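Local coordinates for cell envelope-related transcriptional attenuator domain-containing protein (Streptococcus agalactiae, PDB 3OKZ) that is of unknown function but, as an LCP-family cell-envelope protein, probably transfers wall polymers from a lipid carrier to the cell wall, this chain holding its LCP domain, at residues G92-A97 and F112-M117; V121-A126 and K207-A212; N134-P139 and S169-D174; K265-V270 and L286-I291. All blocks are in the same frame, centred on the assembly; numbering follows the deposited sequence.

Contact 1 of 4, residues G92-A97 and F112-M117; sequences GGAEMA and FMQINM
Ala94, near the beginning of helix 93-105, puts its methyl against the tip of the Phe112 ring on strand 111-116, with Ala94 CB 3.3 Å from Phe112 CZ. The methyl is centred on that tip: its distances to Phe112 CE1 and Phe112 CE2 are equal, 3.9 Å each, and it approaches the ring obliquely. Phe112 gets there because its CG stands anti to the backbone N (chi1 152°), which lifts the ring off the strand toward the helix. Two residues on, Gln114 leaves the same side of the strand. Its chain is extended beyond CG and brings the amide to the same methyl, with Ala94 CB 3.9 Å from Gln114 OE1. That oxygen also lies at the edge of the Phe112 ring, in its plane, and is taken up by a hydrogen bond with Tyr89 OH, so the amide has a polar partner inside an otherwise apolar contact.

This is the packed part, and it is small: one methyl, one ring tip and one amide. The side toward Gly92 and Gly93 is looser: both are partly exposed and neither meets the strand, while Glu95 points away from it and ends at the surface.

Around this patch, Tyr89 of helix 87-90 touches both Ala94 and Ala97, and Met25 of strand 20-28 lies against Ala97 and Phe112. Strand 111-116 runs in the sheet between strand 20-28, parallel to it, and the short antiparallel edge strand 217-219, so helix 93-105 packs on one face of the sheet near its edge.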
loop_
_atom_site.group_PDB
_atom_site.type_symbol
_atom_site.label_atom_id
_atom_site.label_comp_id
_atom_site.label_asym_id
_atom_site.label_seq_id
_atom_site.Cartn_x
_atom_site.Cartn_y
_atom_site.Cartn_z
ATOM N N GLY A 92 4.469 8.254 13.454
ATOM C CA GLY A 92 4.028 9.530 12.917
ATOM C C GLY A 92 2.752 9.366 12.125
ATOM O O GLY A 92 2.220 10.325 11.570
ATOM N N GLY A 93 2.272 8.129 12.071
ATOM C CA GLY A 93 1.050 7.825 11.357
ATOM C C GLY A 93 0.974 8.326 9.931
ATOM O O GLY A 93 1.976 8.711 9.334
ATOM N N ALA A 94 -0.243 8.318 9.399
ATOM C CA ALA A 94 -0.540 8.742 8.035
ATOM C C ALA A 94 0.372 9.832 7.469
ATOM O O ALA A 94 1.014 9.636 6.429
ATOM C CB ALA A 94 -1.992 9.189 7.955
ATOM N N GLU A 95 0.420 10.977 8.148
ATOM C CA GLU A 95 1.241 12.105 7.709
ATOM C C GLU A 95 2.705 11.787 7.428
ATOM O O GLU A 95 3.245 12.173 6.384
ATOM C CB GLU A 95 1.163 13.221 8.744
ATOM C CG GLU A 95 2.193 14.324 8.580
ATOM C CD GLU A 95 1.878 15.514 9.459
ATOM O OE1 GLU A 95 1.151 16.424 8.999
ATOM O OE2 GLU A 95 2.344 15.529 10.617
HETATM N N MSE A 96 3.348 11.093 8.363
HETATM C CA MSE A 96 4.760 10.747 8.225
HETATM C C MSE A 96 4.940 9.680 7.159
HETATM O O MSE A 96 5.926 9.684 6.430
HETATM C CB MSE A 96 5.329 10.271 9.571
HETATM C CG MSE A 96 6.843 10.072 9.595
HETATM SE SE MSE A 96 7.551 10.029 11.413
HETATM C CE MSE A 96 8.242 11.829 11.508
ATOM N N ALA A 97 3.980 8.771 7.068
ATOM C CA ALA A 97 4.044 7.730 6.064
ATOM C C ALA A 97 3.978 8.436 4.725
ATOM O O ALA A 97 4.786 8.185 3.824
ATOM C CB ALA A 97 2.870 6.793 6.208
ATOM N N PHE A 112 -4.651 9.963 -0.496
ATOM C CA PHE A 112 -4.214 9.010 0.495
ATOM C C PHE A 112 -5.427 8.318 1.094
ATOM O O PHE A 112 -6.437 8.953 1.413
ATOM C CB PHE A 112 -3.447 9.761 1.584
ATOM C CG PHE A 112 -3.502 9.113 2.926
ATOM C CD1 PHE A 112 -2.574 8.132 3.282
ATOM C CD2 PHE A 112 -4.500 9.468 3.833
ATOM C CE1 PHE A 112 -2.635 7.504 4.523
ATOM C CE2 PHE A 112 -4.577 8.848 5.081
ATOM C CZ PHE A 112 -3.638 7.860 5.425
HETATM N N MSE A 113 -5.328 7.008 1.246
HETATM C CA MSE A 113 -6.429 6.269 1.826
HETATM C C MSE A 113 -5.924 5.210 2.791
HETATM O O MSE A 113 -4.955 4.485 2.515
HETATM C CB MSE A 113 -7.262 5.616 0.729
HETATM C CG MSE A 113 -8.414 4.790 1.262
HETATM SE SE MSE A 113 -9.472 3.980 -0.115
HETATM C CE MSE A 113 -10.828 5.320 -0.296
ATOM N N GLN A 114 -6.574 5.135 3.943
ATOM C CA GLN A 114 -6.192 4.138 4.927
ATOM C C GLN A 114 -7.420 3.395 5.401
ATOM O O GLN A 114 -8.479 3.994 5.594
ATOM C CB GLN A 114 -5.453 4.787 6.101
ATOM C CG GLN A 114 -6.267 5.718 6.983
ATOM C CD GLN A 114 -5.364 6.511 7.916
ATOM O OE1 GLN A 114 -4.262 6.075 8.254
ATOM N NE2 GLN A 114 -5.828 7.675 8.338
ATOM N N ILE A 115 -7.265 2.082 5.545
ATOM C CA ILE A 115 -8.338 1.201 5.993
ATOM C C ILE A 115 -7.781 0.219 7.021
ATOM O O ILE A 115 -6.718 -0.371 6.810
ATOM C CB ILE A 115 -8.928 0.414 4.804
ATOM C CG1 ILE A 115 -9.337 1.399 3.702
ATOM C CG2 ILE A 115 -10.141 -0.400 5.256
ATOM C CD1 ILE A 115 -10.159 0.794 2.574
ATOM N N ASN A 116 -8.478 0.052 8.140
ATOM C CA ASN A 116 -8.002 -0.871 9.167
ATOM C C ASN A 116 -8.412 -2.286 8.814
ATOM O O ASN A 116 -9.135 -2.510 7.842
ATOM C CB ASN A 116 -8.543 -0.502 10.552
ATOM C CG ASN A 116 -10.041 -0.517 10.609
ATOM O OD1 ASN A 116 -10.675 -1.488 10.212
ATOM N ND2 ASN A 116 -10.621 0.559 11.109
HETATM N N MSE A 117 -7.973 -3.240 9.622
HETATM C CA MSE A 117 -8.260 -4.636 9.344
HETATM C C MSE A 117 -9.729 -5.000 9.264
HETATM O O MSE A 117 -10.103 -5.867 8.480
HETATM C CB MSE A 117 -7.529 -5.523 10.349
HETATM C CG MSE A 117 -6.016 -5.274 10.375
HETATM SE SE MSE A 117 -5.147 -5.507 8.647
HETATM C CE MSE A 117 -4.933 -3.655 8.141
#

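Contact 2 of 4, residues V121-A126 and K207-A212; sequences VDLVNA and KKILSA
Leu123 meets Ile209 where helices 117-126 and 203-212 pack as a nearly antiparallel pair, their short segments 9.6 Å apart at closest approach and running at 156° to each other. At CB the Ile209 side chain forks. The CG2 branch, anti to the backbone N, lies 3.7 Å from CD1 of Leu123, the main apolar touch of the pair. The CG1 branch, anti to the carbonyl carbon, makes a looser touch on Ala126, with Ile209 CG1 4.5 Å from Ala126 CB. At the tip, Ile209 CD1 runs straight on (chi2 174°) and stays 5.1 Å from Ala126 CB. Ile209 also packs on Leu200 of helix 178-200 and on Val127. Leu123 comes in at about a right angle to Ile209 and touches Val193 as well, so helix 178-200 lies against both side chains.

Further along, toward the surface, the link turns polar and indirect. A water lies 2.8 Å from OD1 of Asp122 and 2.6 Å from the carbonyl O of Ala212, and OD2 of Asp122 accepts from Gln118 NE2. In the last turn of helix 203-212, Ser211 OG donates to Lys208 O over 3.2 Å, on the same face of that carbonyl as Ala212 N.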
loop_
_atom_site.group_PDB
_atom_site.type_symbol
_atom_site.label_atom_id
_atom_site.label_comp_id
_atom_site.label_asym_id
_atom_site.label_seq_id
_atom_site.Cartn_x
_atom_site.Cartn_y
_atom_site.Cartn_z
ATOM N N VAL A 121 -11.677 -6.749 6.069
ATOM C CA VAL A 121 -12.584 -7.862 6.320
ATOM C C VAL A 121 -13.999 -7.545 5.861
ATOM O O VAL A 121 -14.598 -8.312 5.110
ATOM C CB VAL A 121 -12.574 -8.260 7.826
ATOM C CG1 VAL A 121 -13.858 -8.997 8.203
ATOM C CG2 VAL A 121 -11.374 -9.172 8.101
ATOM N N ASP A 122 -14.535 -6.420 6.311
ATOM C CA ASP A 122 -15.882 -6.012 5.908
ATOM C C ASP A 122 -15.974 -5.823 4.394
ATOM O O ASP A 122 -16.911 -6.289 3.752
ATOM C CB ASP A 122 -16.271 -4.704 6.599
ATOM C CG ASP A 122 -16.565 -4.891 8.068
ATOM O OD1 ASP A 122 -16.607 -3.878 8.802
ATOM O OD2 ASP A 122 -16.767 -6.055 8.485
ATOM N N LEU A 123 -14.984 -5.140 3.835
ATOM C CA LEU A 123 -14.950 -4.862 2.404
ATOM C C LEU A 123 -15.070 -6.133 1.571
ATOM O O LEU A 123 -15.884 -6.211 0.653
ATOM C CB LEU A 123 -13.664 -4.113 2.057
ATOM C CG LEU A 123 -13.583 -3.513 0.655
ATOM C CD1 LEU A 123 -14.880 -2.766 0.306
ATOM C CD2 LEU A 123 -12.349 -2.601 0.600
ATOM N N VAL A 124 -14.261 -7.131 1.888
ATOM C CA VAL A 124 -14.337 -8.384 1.164
ATOM C C VAL A 124 -15.750 -8.953 1.297
ATOM O O VAL A 124 -16.391 -9.275 0.299
ATOM C CB VAL A 124 -13.312 -9.403 1.709
ATOM C CG1 VAL A 124 -13.593 -10.785 1.144
ATOM C CG2 VAL A 124 -11.900 -8.951 1.352
ATOM N N ASN A 125 -16.245 -9.055 2.525
ATOM C CA ASN A 125 -17.577 -9.602 2.749
ATOM C C ASN A 125 -18.671 -8.805 2.045
ATOM O O ASN A 125 -19.652 -9.372 1.571
ATOM C CB ASN A 125 -17.884 -9.697 4.249
ATOM C CG ASN A 125 -17.152 -10.871 4.942
ATOM O OD1 ASN A 125 -16.885 -11.915 4.330
ATOM N ND2 ASN A 125 -16.858 -10.710 6.228
ATOM N N ALA A 126 -18.495 -7.492 1.949
ATOM C CA ALA A 126 -19.495 -6.652 1.304
ATOM C C ALA A 126 -19.716 -6.992 -0.166
ATOM O O ALA A 126 -20.808 -6.785 -0.682
ATOM C CB ALA A 126 -19.118 -5.207 1.437
ATOM N N LYS A 207 -22.317 3.203 -3.196
ATOM C CA LYS A 207 -22.595 3.989 -2.005
ATOM C C LYS A 207 -22.659 3.074 -0.795
ATOM O O LYS A 207 -22.028 3.328 0.223
ATOM C CB LYS A 207 -23.931 4.721 -2.138
ATOM C CG LYS A 207 -23.914 5.910 -3.084
ATOM C CD LYS A 207 -25.171 6.748 -2.899
ATOM C CE LYS A 207 -25.159 7.987 -3.769
ATOM N NZ LYS A 207 -26.383 8.797 -3.544
ATOM N N LYS A 208 -23.421 1.995 -0.937
ATOM C CA LYS A 208 -23.611 1.039 0.141
ATOM C C LYS A 208 -22.292 0.461 0.610
ATOM O O LYS A 208 -22.042 0.336 1.803
ATOM C CB LYS A 208 -24.546 -0.091 -0.304
ATOM C CG LYS A 208 -26.013 0.322 -0.486
ATOM C CD LYS A 208 -26.945 -0.894 -0.419
ATOM C CE LYS A 208 -28.416 -0.509 -0.559
ATOM N NZ LYS A 208 -28.781 -0.039 -1.928
ATOM N N ILE A 209 -21.440 0.122 -0.340
ATOM C CA ILE A 209 -20.157 -0.448 -0.007
ATOM C C ILE A 209 -19.227 0.533 0.693
ATOM O O ILE A 209 -18.650 0.199 1.731
ATOM C CB ILE A 209 -19.486 -1.014 -1.266
ATOM C CG1 ILE A 209 -20.271 -2.249 -1.718
ATOM C CG2 ILE A 209 -18.021 -1.349 -0.990
ATOM C CD1 ILE A 209 -19.818 -2.853 -3.026
ATOM N N LEU A 210 -19.085 1.743 0.162
ATOM C CA LEU A 210 -18.186 2.700 0.797
ATOM C C LEU A 210 -18.661 3.147 2.167
ATOM O O LEU A 210 -17.883 3.678 2.950
ATOM C CB LEU A 210 -17.949 3.912 -0.110
ATOM C CG LEU A 210 -17.235 3.603 -1.442
ATOM C CD1 LEU A 210 -16.901 4.904 -2.150
ATOM C CD2 LEU A 210 -15.955 2.797 -1.199
ATOM N N SER A 211 -19.933 2.905 2.461
ATOM C CA SER A 211 -20.513 3.270 3.748
ATOM C C SER A 211 -20.375 2.076 4.696
ATOM O O SER A 211 -20.334 2.234 5.922
ATOM C CB SER A 211 -21.993 3.618 3.586
ATOM O OG SER A 211 -22.790 2.543 4.031
ATOM N N ALA A 212 -20.330 0.883 4.107
ATOM C CA ALA A 212 -20.158 -0.363 4.856
ATOM C C ALA A 212 -18.774 -0.369 5.510
ATOM O O ALA A 212 -18.583 -0.957 6.577
ATOM C CB ALA A 212 -20.278 -1.576 3.915
HETATM O O HOH W 1 -16.916 -1.134 8.519
#

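Contact 3 of 4, residues N134-P139 and S169-D174; sequences NKFDFP and SRMRYD
Phe138 and Asp174 mark where the backbones of two irregular loops come nearest, their CA atoms still 9.2 Å apart, so side chains have to bridge the gap. Two phenylalanines do so from residues 134-139. Phe136 and selenomethionine Met171 come from opposite directions: Met171 CE is 3.3 Å from Phe136 CE1 and about as near to Phe136 CZ, reaching the ring obliquely. Bends at chi2 (-70°) and chi3 in the Met171 chain turn its methyl to that spot. On one face of the Phe136 ring, Lys135 CG sits over the centre.

Phe138 takes the more exposed side. Its chi1 of 44° places CG between the backbone N and the carbonyl carbon, and the ring swings to Asp174, with Phe138 CE2 3.4 Å from Asp174 CB. Phe138 CZ lies 3.7 Å from the Asp174 carbonyl O. Ring and carboxylate planes are 65° apart, and Phe136 CB sits over one face of the Phe138 ring, toward its rim. A water at the edge of the Phe138 ring donates to Pro139 O and, weakly, to Asp174 OD2.

The same 169-174 loop carries Arg170, in a salt bridge with Asp43, and Arg172, which touches Arg182. Such a cluster of arginines and acids is consistent with the charged pocket in which LCP relatives hold the pyrophosphate of a polyprenyl lipid.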
loop_
_atom_site.group_PDB
_atom_site.type_symbol
_atom_site.label_atom_id
_atom_site.label_comp_id
_atom_site.label_asym_id
_atom_site.label_seq_id
_atom_site.Cartn_x
_atom_site.Cartn_y
_atom_site.Cartn_z
ATOM N N ASN A 134 -4.951 -21.440 -2.995
ATOM C CA ASN A 134 -3.827 -21.676 -2.091
ATOM C C ASN A 134 -2.873 -22.664 -2.736
ATOM O O ASN A 134 -3.061 -23.871 -2.647
ATOM C CB ASN A 134 -4.326 -22.231 -0.756
ATOM C CG ASN A 134 -3.198 -22.741 0.116
ATOM O OD1 ASN A 134 -2.128 -22.137 0.181
ATOM N ND2 ASN A 134 -3.435 -23.851 0.802
ATOM N N LYS A 135 -1.842 -22.139 -3.382
ATOM C CA LYS A 135 -0.882 -22.979 -4.088
ATOM C C LYS A 135 -0.130 -23.946 -3.186
ATOM O O LYS A 135 0.525 -24.860 -3.675
ATOM C CB LYS A 135 0.112 -22.104 -4.861
ATOM C CG LYS A 135 0.852 -21.120 -3.970
ATOM C CD LYS A 135 1.930 -20.333 -4.702
ATOM C CE LYS A 135 2.667 -19.429 -3.721
ATOM N NZ LYS A 135 3.790 -18.681 -4.347
ATOM N N PHE A 136 -0.239 -23.761 -1.874
ATOM C CA PHE A 136 0.462 -24.633 -0.934
ATOM C C PHE A 136 -0.233 -25.963 -0.640
ATOM O O PHE A 136 -1.324 -26.248 -1.126
ATOM C CB PHE A 136 0.707 -23.907 0.391
ATOM C CG PHE A 136 1.413 -22.595 0.238
ATOM C CD1 PHE A 136 0.704 -21.399 0.301
ATOM C CD2 PHE A 136 2.784 -22.554 0.003
ATOM C CE1 PHE A 136 1.352 -20.181 0.130
ATOM C CE2 PHE A 136 3.443 -21.339 -0.172
ATOM C CZ PHE A 136 2.728 -20.152 -0.108
ATOM N N ASP A 137 0.429 -26.775 0.172
ATOM C CA ASP A 137 -0.084 -28.070 0.564
ATOM C C ASP A 137 -0.753 -27.965 1.918
ATOM O O ASP A 137 -1.662 -28.721 2.229
ATOM C CB ASP A 137 1.059 -29.067 0.640
ATOM C CG ASP A 137 1.311 -29.755 -0.671
ATOM O OD1 ASP A 137 1.315 -29.068 -1.712
ATOM O OD2 ASP A 137 1.509 -30.988 -0.653
ATOM N N PHE A 138 -0.291 -27.019 2.724
ATOM C CA PHE A 138 -0.833 -26.796 4.059
ATOM C C PHE A 138 -1.850 -25.661 4.031
ATOM O O PHE A 138 -2.059 -25.034 2.994
ATOM C CB PHE A 138 0.302 -26.443 5.015
ATOM C CG PHE A 138 1.277 -25.463 4.443
ATOM C CD1 PHE A 138 2.199 -25.866 3.477
ATOM C CD2 PHE A 138 1.238 -24.126 4.819
ATOM C CE1 PHE A 138 3.064 -24.948 2.890
ATOM C CE2 PHE A 138 2.093 -23.202 4.244
ATOM C CZ PHE A 138 3.010 -23.610 3.274
ATOM N N PRO A 139 -2.514 -25.395 5.167
ATOM C CA PRO A 139 -3.500 -24.314 5.201
ATOM C C PRO A 139 -2.805 -22.981 5.436
ATOM O O PRO A 139 -1.935 -22.875 6.302
ATOM C CB PRO A 139 -4.397 -24.686 6.386
ATOM C CG PRO A 139 -4.150 -26.149 6.596
ATOM C CD PRO A 139 -2.672 -26.263 6.343
ATOM N N SER A 169 -3.786 -12.522 3.299
ATOM C CA SER A 169 -2.883 -11.431 2.943
ATOM C C SER A 169 -1.869 -11.079 4.025
ATOM O O SER A 169 -1.117 -10.116 3.880
ATOM C CB SER A 169 -3.683 -10.189 2.570
ATOM O OG SER A 169 -4.569 -9.848 3.612
ATOM N N ARG A 170 -1.844 -11.844 5.111
ATOM C CA ARG A 170 -0.875 -11.585 6.167
ATOM C C ARG A 170 0.190 -12.681 6.207
ATOM O O ARG A 170 1.338 -12.433 6.566
ATOM C CB ARG A 170 -1.571 -11.513 7.524
ATOM C CG ARG A 170 -2.118 -10.146 7.907
ATOM C CD ARG A 170 -2.933 -10.262 9.188
ATOM N NE ARG A 170 -3.051 -8.994 9.900
ATOM C CZ ARG A 170 -2.017 -8.301 10.363
ATOM N NH1 ARG A 170 -0.781 -8.754 10.186
ATOM N NH2 ARG A 170 -2.219 -7.159 11.005
HETATM N N MSE A 171 -0.207 -13.896 5.831
HETATM C CA MSE A 171 0.694 -15.044 5.842
HETATM C C MSE A 171 2.052 -14.647 5.281
HETATM O O MSE A 171 2.147 -13.973 4.257
HETATM C CB MSE A 171 0.089 -16.202 5.041
HETATM C CG MSE A 171 0.774 -17.542 5.301
HETATM SE SE MSE A 171 2.600 -17.761 4.592
HETATM C CE MSE A 171 2.170 -18.667 2.936
ATOM N N ARG A 172 3.106 -15.089 5.950
ATOM C CA ARG A 172 4.449 -14.729 5.543
ATOM C C ARG A 172 5.493 -15.815 5.785
ATOM O O ARG A 172 6.190 -16.232 4.866
ATOM C CB ARG A 172 4.847 -13.461 6.306
ATOM C CG ARG A 172 6.249 -12.910 6.064
ATOM C CD ARG A 172 6.556 -11.877 7.141
ATOM N NE ARG A 172 7.495 -10.838 6.722
ATOM C CZ ARG A 172 8.773 -11.050 6.418
ATOM N NH1 ARG A 172 9.285 -12.277 6.480
ATOM N NH2 ARG A 172 9.542 -10.027 6.055
ATOM N N TYR A 173 5.572 -16.282 7.024
ATOM C CA TYR A 173 6.575 -17.252 7.436
ATOM C C TYR A 173 6.572 -18.630 6.824
ATOM O O TYR A 173 7.577 -19.337 6.883
ATOM C CB TYR A 173 6.579 -17.329 8.958
ATOM C CG TYR A 173 6.818 -15.963 9.517
ATOM C CD1 TYR A 173 7.937 -15.227 9.121
ATOM C CD2 TYR A 173 5.899 -15.356 10.362
ATOM C CE1 TYR A 173 8.130 -13.917 9.546
ATOM C CE2 TYR A 173 6.087 -14.039 10.797
ATOM C CZ TYR A 173 7.202 -13.332 10.382
ATOM O OH TYR A 173 7.395 -12.045 10.792
ATOM N N ASP A 174 5.463 -19.026 6.230
ATOM C CA ASP A 174 5.451 -20.324 5.596
ATOM C C ASP A 174 5.677 -20.129 4.113
ATOM O O ASP A 174 5.679 -21.088 3.342
ATOM C CB ASP A 174 4.133 -21.016 5.864
ATOM C CG ASP A 174 4.004 -21.421 7.291
ATOM O OD1 ASP A 174 4.875 -22.190 7.747
ATOM O OD2 ASP A 174 3.054 -20.970 7.959
HETATM O O HOH W 2 0.333 -20.554 6.028
#

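Contact 4 of 4, residues K265-V270 and L286-I291; sequences KHLLAV and LKTSAI
Leu268 and Leu286 slide past each other in opposite directions, one coming from helix 264-277 and the other from the irregular chain at 286-291, further along. The overlap therefore falls near the root of Leu286: Leu268 CD2 lies 3.6 Å from Leu286 CB and equally near its CA. The far end of Leu286 runs on along the helix surface, where Leu286 CD2 comes within 4.1 Å of the backbone N of Leu268 and Leu286 CD1 within 4.2 Å of Leu267 CG. The same side chain also rests on Lys264 and Gln271 of this helix.

Leu267 points toward residues 286-291 and meets Thr288 at a slant. A single methyl does the touching: Leu267 CD2 is 3.4 Å from Thr288 OG1 and 3.7 Å from Thr288 CB, with Thr288 CG2 close behind. The hydroxyl keeps its own polar partners while the methyl lies against it. It hydrogen-bonds Leu104 O at the end of helix 93-105, and it accepts from Ala290 N over 3.2 Å at a nearly straight 164°. Setting OG1 anti to the backbone N (chi1 -175°) leaves it beside the carbonyl carbon, facing the chain that follows.

Past Thr288 the backbone pairs with strand 67-69, through Ser289 with Lys69 and Ile291 with Leu67. The whole is a helix packed on an irregular, partly extended segment, whose bend at Thr288 is an ST turn.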
loop_
_atom_site.group_PDB
_atom_site.type_symbol
_atom_site.label_atom_id
_atom_site.label_comp_id
_atom_site.label_asym_id
_atom_site.label_seq_id
_atom_site.Cartn_x
_atom_site.Cartn_y
_atom_site.Cartn_z
ATOM N N LYS A 265 20.102 2.335 -9.606
ATOM C CA LYS A 265 19.568 1.960 -10.911
ATOM C C LYS A 265 18.085 1.596 -10.877
ATOM O O LYS A 265 17.332 1.935 -11.788
ATOM C CB LYS A 265 20.351 0.767 -11.463
ATOM C CG LYS A 265 20.162 0.495 -12.949
ATOM C CD LYS A 265 21.101 1.357 -13.798
ATOM C CE LYS A 265 21.076 0.948 -15.272
ATOM N NZ LYS A 265 22.118 1.655 -16.077
ATOM N N HIS A 266 17.674 0.908 -9.817
ATOM C CA HIS A 266 16.297 0.445 -9.676
ATOM C C HIS A 266 15.298 1.507 -9.238
ATOM O O HIS A 266 14.320 1.772 -9.933
ATOM C CB HIS A 266 16.245 -0.715 -8.682
ATOM C CG HIS A 266 14.934 -1.436 -8.657
ATOM N ND1 HIS A 266 14.259 -1.715 -7.488
ATOM C CD2 HIS A 266 14.194 -1.977 -9.656
ATOM C CE1 HIS A 266 13.163 -2.399 -7.766
ATOM N NE2 HIS A 266 13.100 -2.571 -9.074
ATOM N N LEU A 267 15.542 2.102 -8.075
ATOM C CA LEU A 267 14.641 3.107 -7.543
ATOM C C LEU A 267 14.327 4.223 -8.528
ATOM O O LEU A 267 13.210 4.726 -8.554
ATOM C CB LEU A 267 15.196 3.686 -6.233
ATOM C CG LEU A 267 14.398 4.811 -5.566
ATOM C CD1 LEU A 267 12.936 4.455 -5.486
ATOM C CD2 LEU A 267 14.948 5.068 -4.191
ATOM N N LEU A 268 15.298 4.610 -9.346
ATOM C CA LEU A 268 15.055 5.666 -10.326
ATOM C C LEU A 268 13.997 5.150 -11.303
ATOM O O LEU A 268 12.895 5.688 -11.380
ATOM C CB LEU A 268 16.355 6.012 -11.067
ATOM C CG LEU A 268 16.474 7.268 -11.947
ATOM C CD1 LEU A 268 15.753 7.069 -13.258
ATOM C CD2 LEU A 268 15.926 8.466 -11.200
ATOM N N ALA A 269 14.336 4.088 -12.025
ATOM C CA ALA A 269 13.433 3.475 -12.989
ATOM C C ALA A 269 11.984 3.402 -12.500
ATOM O O ALA A 269 11.048 3.754 -13.222
ATOM C CB ALA A 269 13.921 2.080 -13.324
ATOM N N VAL A 270 11.815 2.930 -11.272
ATOM C CA VAL A 270 10.499 2.780 -10.667
ATOM C C VAL A 270 9.817 4.132 -10.476
ATOM O O VAL A 270 8.607 4.265 -10.693
ATOM C CB VAL A 270 10.600 2.059 -9.297
ATOM C CG1 VAL A 270 9.220 1.852 -8.706
ATOM C CG2 VAL A 270 11.312 0.728 -9.466
ATOM N N LEU A 286 18.912 10.566 -9.937
ATOM C CA LEU A 286 18.041 10.187 -8.843
ATOM C C LEU A 286 18.146 11.046 -7.582
ATOM O O LEU A 286 19.197 11.607 -7.279
ATOM C CB LEU A 286 18.297 8.709 -8.512
ATOM C CG LEU A 286 17.822 8.081 -7.203
ATOM C CD1 LEU A 286 16.326 8.272 -7.017
ATOM C CD2 LEU A 286 18.174 6.599 -7.231
ATOM N N LYS A 287 17.024 11.142 -6.871
ATOM C CA LYS A 287 16.899 11.870 -5.608
ATOM C C LYS A 287 15.900 11.059 -4.793
ATOM O O LYS A 287 14.859 10.654 -5.310
ATOM C CB LYS A 287 16.354 13.284 -5.834
ATOM C CG LYS A 287 15.886 14.000 -4.570
ATOM C CD LYS A 287 15.318 15.362 -4.923
ATOM C CE LYS A 287 14.513 15.981 -3.788
ATOM N NZ LYS A 287 15.350 16.347 -2.615
ATOM N N THR A 288 16.222 10.811 -3.533
ATOM C CA THR A 288 15.366 10.027 -2.654
ATOM C C THR A 288 15.852 10.219 -1.237
ATOM O O THR A 288 16.948 10.733 -1.022
ATOM C CB THR A 288 15.461 8.521 -2.958
ATOM O OG1 THR A 288 14.525 7.805 -2.144
ATOM C CG2 THR A 288 16.853 8.014 -2.642
ATOM N N SER A 289 15.045 9.802 -0.268
ATOM C CA SER A 289 15.449 9.923 1.130
ATOM C C SER A 289 15.893 8.562 1.640
ATOM O O SER A 289 16.254 8.406 2.803
ATOM C CB SER A 289 14.297 10.462 1.980
ATOM O OG SER A 289 13.099 9.750 1.727
ATOM N N ALA A 290 15.872 7.579 0.749
ATOM C CA ALA A 290 16.254 6.223 1.104
ATOM C C ALA A 290 17.740 6.002 0.910
ATOM O O ALA A 290 18.372 6.632 0.067
ATOM C CB ALA A 290 15.456 5.208 0.281
ATOM N N ILE A 291 18.273 5.087 1.710
ATOM C CA ILE A 291 19.675 4.729 1.694
ATOM C C ILE A 291 19.941 3.835 0.495
ATOM O O ILE A 291 19.416 2.733 0.406
ATOM C CB ILE A 291 20.037 3.991 2.994
ATOM C CG1 ILE A 291 19.948 4.956 4.174
ATOM C CG2 ILE A 291 21.439 3.425 2.908
ATOM C CD1 ILE A 291 18.585 5.577 4.355
#

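In the fold
Contacts 1 and 2 are consecutive along the chain: strand 111-116 leads straight into helix 117-126, and their centres are about 19 Å apart. Contact 3 is nested in the loop that contact 2 closes, its nearest atoms about 8 Å from it. It also touches contact 1, where Met117 SE packs 4.1 Å from Arg170 NH2, so the beginning of helix 117-126 lies beside the region that, as in LCP relatives, may hold a lipid pyrophosphate. Contact 4 stands apart, across the chain's centre from contact 2 with about 36 Å between the two centres. Helix 93-105 relates it to contact 1: the early part of the helix serves contact 1 and its end meets contact 4.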